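Local coordinates for protein dihydroxyacetone kinase (Citrobacter freundii, PDB 1UN8) that phosphorylates dihydroxyacetone with ATP, giving dihydroxyacetone phosphate and ADP, in the oxidative route of glycerol fermentation, at residues I399-L402 against L403-Q407; T93-Q96 against A97-E101. All coordinates share one frame; numbering follows the deposited sequence.

How the contacts relate
Both contacts are C-terminal ends of helices, one in each half of the kinase. Contact 2 (93-101) closes helix 88-98 in the DhaK part, which binds the substrate and carries His220, the histidine that forms the hemiaminal intermediate; contact 1 (399-407) closes helix 388-404 in the ATP-binding DhaL part, an eight-helix barrel. Contacts 1 and 2 lie on opposite sides of the chain's centre, with centres about 89 Å apart and nearest atoms about 77 Å. Both are away from the catalytic sites, but the side chain of Ile399 in contact 1 comes within about 4 Å of the bound phospholipid. Contact 1 ends in a Schellman motif, contact 2 with a threonine hydroxyl on the last turn.

Contact 1: residues I399-L402 against L403-Q407; sequences IASL and LHRQQ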
ATOM      1  N   ILE A 399       6.028  49.492  -8.015  1.00 59.64           N
ATOM      2  CA  ILE A 399       7.322  50.158  -7.932  1.00 59.04           C
ATOM      3  C   ILE A 399       7.177  51.645  -8.249  1.00 59.42           C
ATOM      4  O   ILE A 399       7.949  52.466  -7.758  1.00 59.38           O
ATOM      5  CB  ILE A 399       8.345  49.525  -8.898  1.00 57.27           C
ATOM      6  CG1 ILE A 399       8.442  48.025  -8.635  1.00 55.22           C
ATOM      7  CG2 ILE A 399       9.710  50.169  -8.703  1.00 55.79           C
ATOM      8  CD1 ILE A 399       8.930  47.684  -7.268  1.00 53.33           C
ATOM      9  N   ALA A 400       6.181  51.981  -9.069  1.00 60.54           N
ATOM     10  CA  ALA A 400       5.918  53.371  -9.443  1.00 61.49           C
ATOM     11  C   ALA A 400       5.413  54.105  -8.210  1.00 62.05           C
ATOM     12  O   ALA A 400       5.837  55.226  -7.915  1.00 61.15           O
ATOM     13  CB  ALA A 400       4.868  53.429 -10.542  1.00 61.65           C
ATOM     14  N   SER A 401       4.488  53.460  -7.504  1.00 63.27           N
ATOM     15  CA  SER A 401       3.916  54.018  -6.290  1.00 63.67           C
ATOM     16  C   SER A 401       5.064  54.339  -5.337  1.00 63.68           C
ATOM     17  O   SER A 401       5.259  55.491  -4.952  1.00 63.95           O
ATOM     18  CB  SER A 401       2.967  53.006  -5.647  1.00 64.03           C
ATOM     19  OG  SER A 401       2.393  53.539  -4.467  1.00 65.98           O
ATOM     20  N   LEU A 402       5.830  53.321  -4.967  1.00 63.14           N
ATOM     21  CA  LEU A 402       6.964  53.523  -4.074  1.00 62.35           C
ATOM     22  C   LEU A 402       7.814  54.680  -4.571  1.00 62.69           C
ATOM     23  O   LEU A 402       8.273  55.503  -3.787  1.00 62.36           O
ATOM     24  CB  LEU A 402       7.809  52.258  -3.993  1.00 62.75           C
ATOM     25  CG  LEU A 402       7.157  51.134  -3.183  1.00 63.62           C
ATOM     26  CD1 LEU A 402       7.948  49.838  -3.325  1.00 63.25           C
ATOM     27  CD2 LEU A 402       7.067  51.568  -1.726  1.00 62.13           C
ATOM     28  N   LEU A 403       8.027  54.748  -5.880  1.00 63.27           N
ATOM     29  CA  LEU A 403       8.815  55.838  -6.439  1.00 63.85           C
ATOM     30  C   LEU A 403       8.134  57.170  -6.146  1.00 65.20           C
ATOM     31  O   LEU A 403       8.759  58.095  -5.626  1.00 64.34           O
ATOM     32  CB  LEU A 403       8.956  55.692  -7.953  1.00 62.93           C
ATOM     33  CG  LEU A 403       9.647  56.892  -8.621  1.00 62.53           C
ATOM     34  CD1 LEU A 403      11.134  56.865  -8.274  1.00 61.09           C
ATOM     35  CD2 LEU A 403       9.447  56.860 -10.138  1.00 61.40           C
ATOM     36  N   HIS A 404       6.849  57.259  -6.490  1.00 66.46           N
ATOM     37  CA  HIS A 404       6.071  58.476  -6.288  1.00 68.12           C
ATOM     38  C   HIS A 404       5.922  58.897  -4.822  1.00 68.92           C
ATOM     39  O   HIS A 404       5.641  60.059  -4.530  1.00 69.43           O
ATOM     40  CB  HIS A 404       4.684  58.321  -6.923  1.00 69.13           C
ATOM     41  CG  HIS A 404       4.711  58.219  -8.418  1.00 69.80           C
ATOM     42  ND1 HIS A 404       3.727  57.572  -9.137  1.00 68.71           N
ATOM     43  CD2 HIS A 404       5.620  58.651  -9.327  1.00 69.81           C
ATOM     44  CE1 HIS A 404       4.030  57.607 -10.423  1.00 68.78           C
ATOM     45  NE2 HIS A 404       5.172  58.255 -10.566  1.00 70.43           N
ATOM     46  N   ARG A 405       6.105  57.954  -3.905  1.00 69.65           N
ATOM     47  CA  ARG A 405       6.006  58.239  -2.475  1.00 69.94           C
ATOM     48  C   ARG A 405       7.401  58.443  -1.884  1.00 70.36           C
ATOM     49  O   ARG A 405       7.593  58.327  -0.676  1.00 69.55           O
ATOM     50  CB  ARG A 405       5.321  57.074  -1.744  1.00 70.77           C
ATOM     51  CG  ARG A 405       3.821  56.960  -1.952  1.00 71.10           C
ATOM     52  CD  ARG A 405       3.264  55.844  -1.087  1.00 73.08           C
ATOM     53  NE  ARG A 405       3.309  54.550  -1.760  1.00 76.20           N
ATOM     54  CZ  ARG A 405       3.488  53.384  -1.142  1.00 76.89           C
ATOM     55  NH1 ARG A 405       3.652  53.345   0.176  1.00 75.93           N
ATOM     56  NH2 ARG A 405       3.485  52.254  -1.844  1.00 76.53           N
ATOM     57  N   GLN A 406       8.369  58.754  -2.743  1.00 71.87           N
ATOM     58  CA  GLN A 406       9.760  58.952  -2.327  1.00 72.84           C
ATOM     59  C   GLN A 406      10.221  57.859  -1.369  1.00 72.77           C
ATOM     60  O   GLN A 406      10.972  58.120  -0.434  1.00 73.04           O
ATOM     61  CB  GLN A 406       9.947  60.314  -1.655  1.00 74.19           C
ATOM     62  CG  GLN A 406       9.708  61.503  -2.566  1.00 77.44           C
ATOM     63  CD  GLN A 406       8.237  61.835  -2.710  1.00 80.79           C
ATOM     64  OE1 GLN A 406       7.594  62.280  -1.754  1.00 81.66           O
ATOM     65  NE2 GLN A 406       7.689  61.615  -3.907  1.00 82.22           N
ATOM     66  N   GLN A 407       9.782  56.632  -1.624  1.00 73.39           N
ATOM     67  CA  GLN A 407      10.121  55.501  -0.763  1.00 73.83           C
ATOM     68  C   GLN A 407      11.232  54.578  -1.266  1.00 73.53           C
ATOM     69  O   GLN A 407      11.606  53.631  -0.574  1.00 74.05           O
ATOM     70  CB  GLN A 407       8.861  54.665  -0.505  1.00 74.75           C
ATOM     71  CG  GLN A 407       7.837  55.350   0.378  1.00 75.88           C
ATOM     72  CD  GLN A 407       8.382  55.618   1.769  1.00 77.85           C
ATOM     73  OE1 GLN A 407       8.669  54.684   2.525  1.00 78.13           O
ATOM     74  NE2 GLN A 407       8.543  56.896   2.107  1.00 77.98           N
TER
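Arg405 reaches back one helical turn to Ser401 and holds its hydroxyl side-on: NE lies 3.0 Å and NH2 3.1 Å from Ser401 OG, which sits close to the guanidinium plane. The serine hydroxyl is anti to its own backbone N (chi1 -180°), and a bend at chi3 of -88° in the arginine brings the planar group alongside it. These two bonds fix the rotation of the guanidinium.

Van der Waals contact is made over one face of the guanidinium, where Leu402 CD2 stands 3.6 Å from Arg405 NH2. The same methyl meets Gln407 CB at 3.8 Å, the two side chains crossing at about a right angle.

Backbone bonds close the helix. His404 N donates to Ala400 O at 2.7 Å, and Ala400 O also lies over one face of the His404 ring. The helix then stops in a Schellman motif: Gln406, with positive phi (45°), turns the chain so that Gln407 N bonds to Leu402 O at 2.9 Å, while Gln406 N bonds to Leu403 O.

Helix 356-371 flanks this end, with Val362 against Ile399 and Leu403 and with Glu363 hydrogen-bonded to His404 NE2; helix 413-427 meets Ile399 and Leu402 through Ile420 and Arg423, and Ile399 also touches the phospholipid held in the helical barrel.

Contact 2: residues T93-Q96 against A97-E101; sequences TAIQ and AVTGE
Thr99 folds its hydroxyl back onto the last turn of helix 88-98, where OG1 donates a hydrogen bond of 2.7 Å to Ile95 O. With OG1 beside its own backbone N (chi1 -54°), the hydroxyl and the amide of Thr99 face the same carbonyl; the hydrogen bond from Thr99 N to Ile95 O, 2.9 Å, is weak. Ile95 O thus has two donors from one residue, besides a long, weak bond from Val98 N. A threonine hydroxyl bonded to the carbonyl four residues earlier is a common side-chain-to-backbone bond of helices, here at the C-terminal end.

The tight part of the contact is small. Ala97 CB packs against Thr93 O at 3.1 Å, and Val98 CG2 rests on Ala94 O at 3.2 Å, so methyl groups lie on the carbonyls of the preceding turn. Val98 N also bonds to Ala94 O at 3.1 Å. The side chains of Ile95 and Thr99 run side by side in the same direction, with Ile95 CG2 3.9 Å from Thr99 OG1.

The chain leaves helical geometry at Thr99, and beyond it the contact gives out: Gly100 adds nothing, and the exposed Glu101 side chain stays well clear of 93-96.

On its inner side the helix lies on the mixed sheet that includes strands 52-59 and 104-109. Ala94, Ile95 and Val98 pack on Ile54 of strand 52-59, while Ile95 and Thr99 meet Cys104 of strand 104-109. Gln96 instead bonds to Tyr130 through OE1 and to the carbonyl of Ala344 of the second subunit through NE2, placing this helix end at the dimer interface.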
ATOM      1  N   THR A  93       0.092 -32.176   3.494  1.00 50.02           N
ATOM      2  CA  THR A  93       1.452 -32.131   2.991  1.00 49.53           C
ATOM      3  C   THR A  93       2.336 -31.220   3.822  1.00 51.35           C
ATOM      4  O   THR A  93       3.494 -31.545   4.089  1.00 53.22           O
ATOM      5  CB  THR A  93       1.470 -31.654   1.543  1.00 49.39           C
ATOM      6  OG1 THR A  93       0.732 -32.579   0.739  1.00 48.37           O
ATOM      7  CG2 THR A  93       2.889 -31.552   1.027  1.00 48.93           C
ATOM      8  N   ALA A  94       1.805 -30.076   4.232  1.00 52.31           N
ATOM      9  CA  ALA A  94       2.586 -29.148   5.046  1.00 52.78           C
ATOM     10  C   ALA A  94       2.866 -29.721   6.434  1.00 53.26           C
ATOM     11  O   ALA A  94       3.967 -29.594   6.957  1.00 53.04           O
ATOM     12  CB  ALA A  94       1.847 -27.823   5.171  1.00 53.16           C
ATOM     13  N   ILE A  95       1.855 -30.342   7.027  1.00 54.23           N
ATOM     14  CA  ILE A  95       1.977 -30.925   8.360  1.00 54.86           C
ATOM     15  C   ILE A  95       3.104 -31.959   8.363  1.00 55.30           C
ATOM     16  O   ILE A  95       4.038 -31.877   9.165  1.00 54.64           O
ATOM     17  CB  ILE A  95       0.635 -31.607   8.797  1.00 56.24           C
ATOM     18  CG1 ILE A  95      -0.350 -30.563   9.343  1.00 55.80           C
ATOM     19  CG2 ILE A  95       0.907 -32.651   9.882  1.00 55.51           C
ATOM     20  CD1 ILE A  95      -0.462 -29.317   8.499  1.00 60.93           C
ATOM     21  N   GLN A  96       3.008 -32.926   7.455  1.00 55.86           N
ATOM     22  CA  GLN A  96       4.001 -33.984   7.329  1.00 56.26           C
ATOM     23  C   GLN A  96       5.383 -33.444   6.986  1.00 56.98           C
ATOM     24  O   GLN A  96       6.400 -34.033   7.358  1.00 59.05           O
ATOM     25  CB  GLN A  96       3.601 -34.951   6.225  1.00 56.81           C
ATOM     26  CG  GLN A  96       2.290 -35.649   6.440  1.00 58.32           C
ATOM     27  CD  GLN A  96       2.299 -37.021   5.808  1.00 59.75           C
ATOM     28  OE1 GLN A  96       2.938 -37.945   6.323  1.00 61.13           O
ATOM     29  NE2 GLN A  96       1.611 -37.162   4.678  1.00 59.67           N
ATOM     30  N   ALA A  97       5.418 -32.330   6.271  1.00 55.21           N
ATOM     31  CA  ALA A  97       6.679 -31.762   5.846  1.00 53.94           C
ATOM     32  C   ALA A  97       7.490 -31.031   6.901  1.00 54.09           C
ATOM     33  O   ALA A  97       8.715 -30.986   6.814  1.00 54.87           O
ATOM     34  CB  ALA A  97       6.437 -30.843   4.676  1.00 53.46           C
ATOM     35  N   VAL A  98       6.826 -30.469   7.906  1.00 54.16           N
ATOM     36  CA  VAL A  98       7.536 -29.690   8.910  1.00 53.38           C
ATOM     37  C   VAL A  98       7.245 -30.057  10.349  1.00 54.70           C
ATOM     38  O   VAL A  98       7.737 -29.394  11.269  1.00 52.81           O
ATOM     39  CB  VAL A  98       7.209 -28.182   8.752  1.00 53.91           C
ATOM     40  CG1 VAL A  98       7.523 -27.731   7.346  1.00 52.15           C
ATOM     41  CG2 VAL A  98       5.737 -27.926   9.069  1.00 53.02           C
ATOM     42  N   THR A  99       6.448 -31.097  10.555  1.00 56.54           N
ATOM     43  CA  THR A  99       6.096 -31.492  11.910  1.00 58.29           C
ATOM     44  C   THR A  99       6.879 -32.690  12.429  1.00 59.86           C
ATOM     45  O   THR A  99       6.943 -33.739  11.778  1.00 58.98           O
ATOM     46  CB  THR A  99       4.585 -31.801  12.021  1.00 58.44           C
ATOM     47  OG1 THR A  99       3.839 -30.684  11.528  1.00 58.10           O
ATOM     48  CG2 THR A  99       4.189 -32.045  13.479  1.00 58.34           C
ATOM     49  N   GLY A 100       7.473 -32.502  13.609  1.00 61.88           N
ATOM     50  CA  GLY A 100       8.230 -33.547  14.275  1.00 63.28           C
ATOM     51  C   GLY A 100       7.408 -34.061  15.446  1.00 64.74           C
ATOM     52  O   GLY A 100       6.224 -33.741  15.571  1.00 64.73           O
ATOM     53  N   GLU A 101       8.024 -34.852  16.317  1.00 66.45           N
ATOM     54  CA  GLU A 101       7.303 -35.403  17.457  1.00 67.30           C
ATOM     55  C   GLU A 101       6.645 -34.337  18.320  1.00 65.33           C
ATOM     56  O   GLU A 101       5.627 -34.592  18.957  1.00 65.38           O
ATOM     57  CB  GLU A 101       8.242 -36.259  18.309  1.00 70.64           C
ATOM     58  CG  GLU A 101       8.201 -37.742  17.960  1.00 76.95           C
ATOM     59  CD  GLU A 101       9.356 -38.524  18.581  1.00 81.23           C
ATOM     60  OE1 GLU A 101      10.505 -38.381  18.095  1.00 82.79           O
ATOM     61  OE2 GLU A 101       9.115 -39.276  19.561  1.00 82.80           O
TER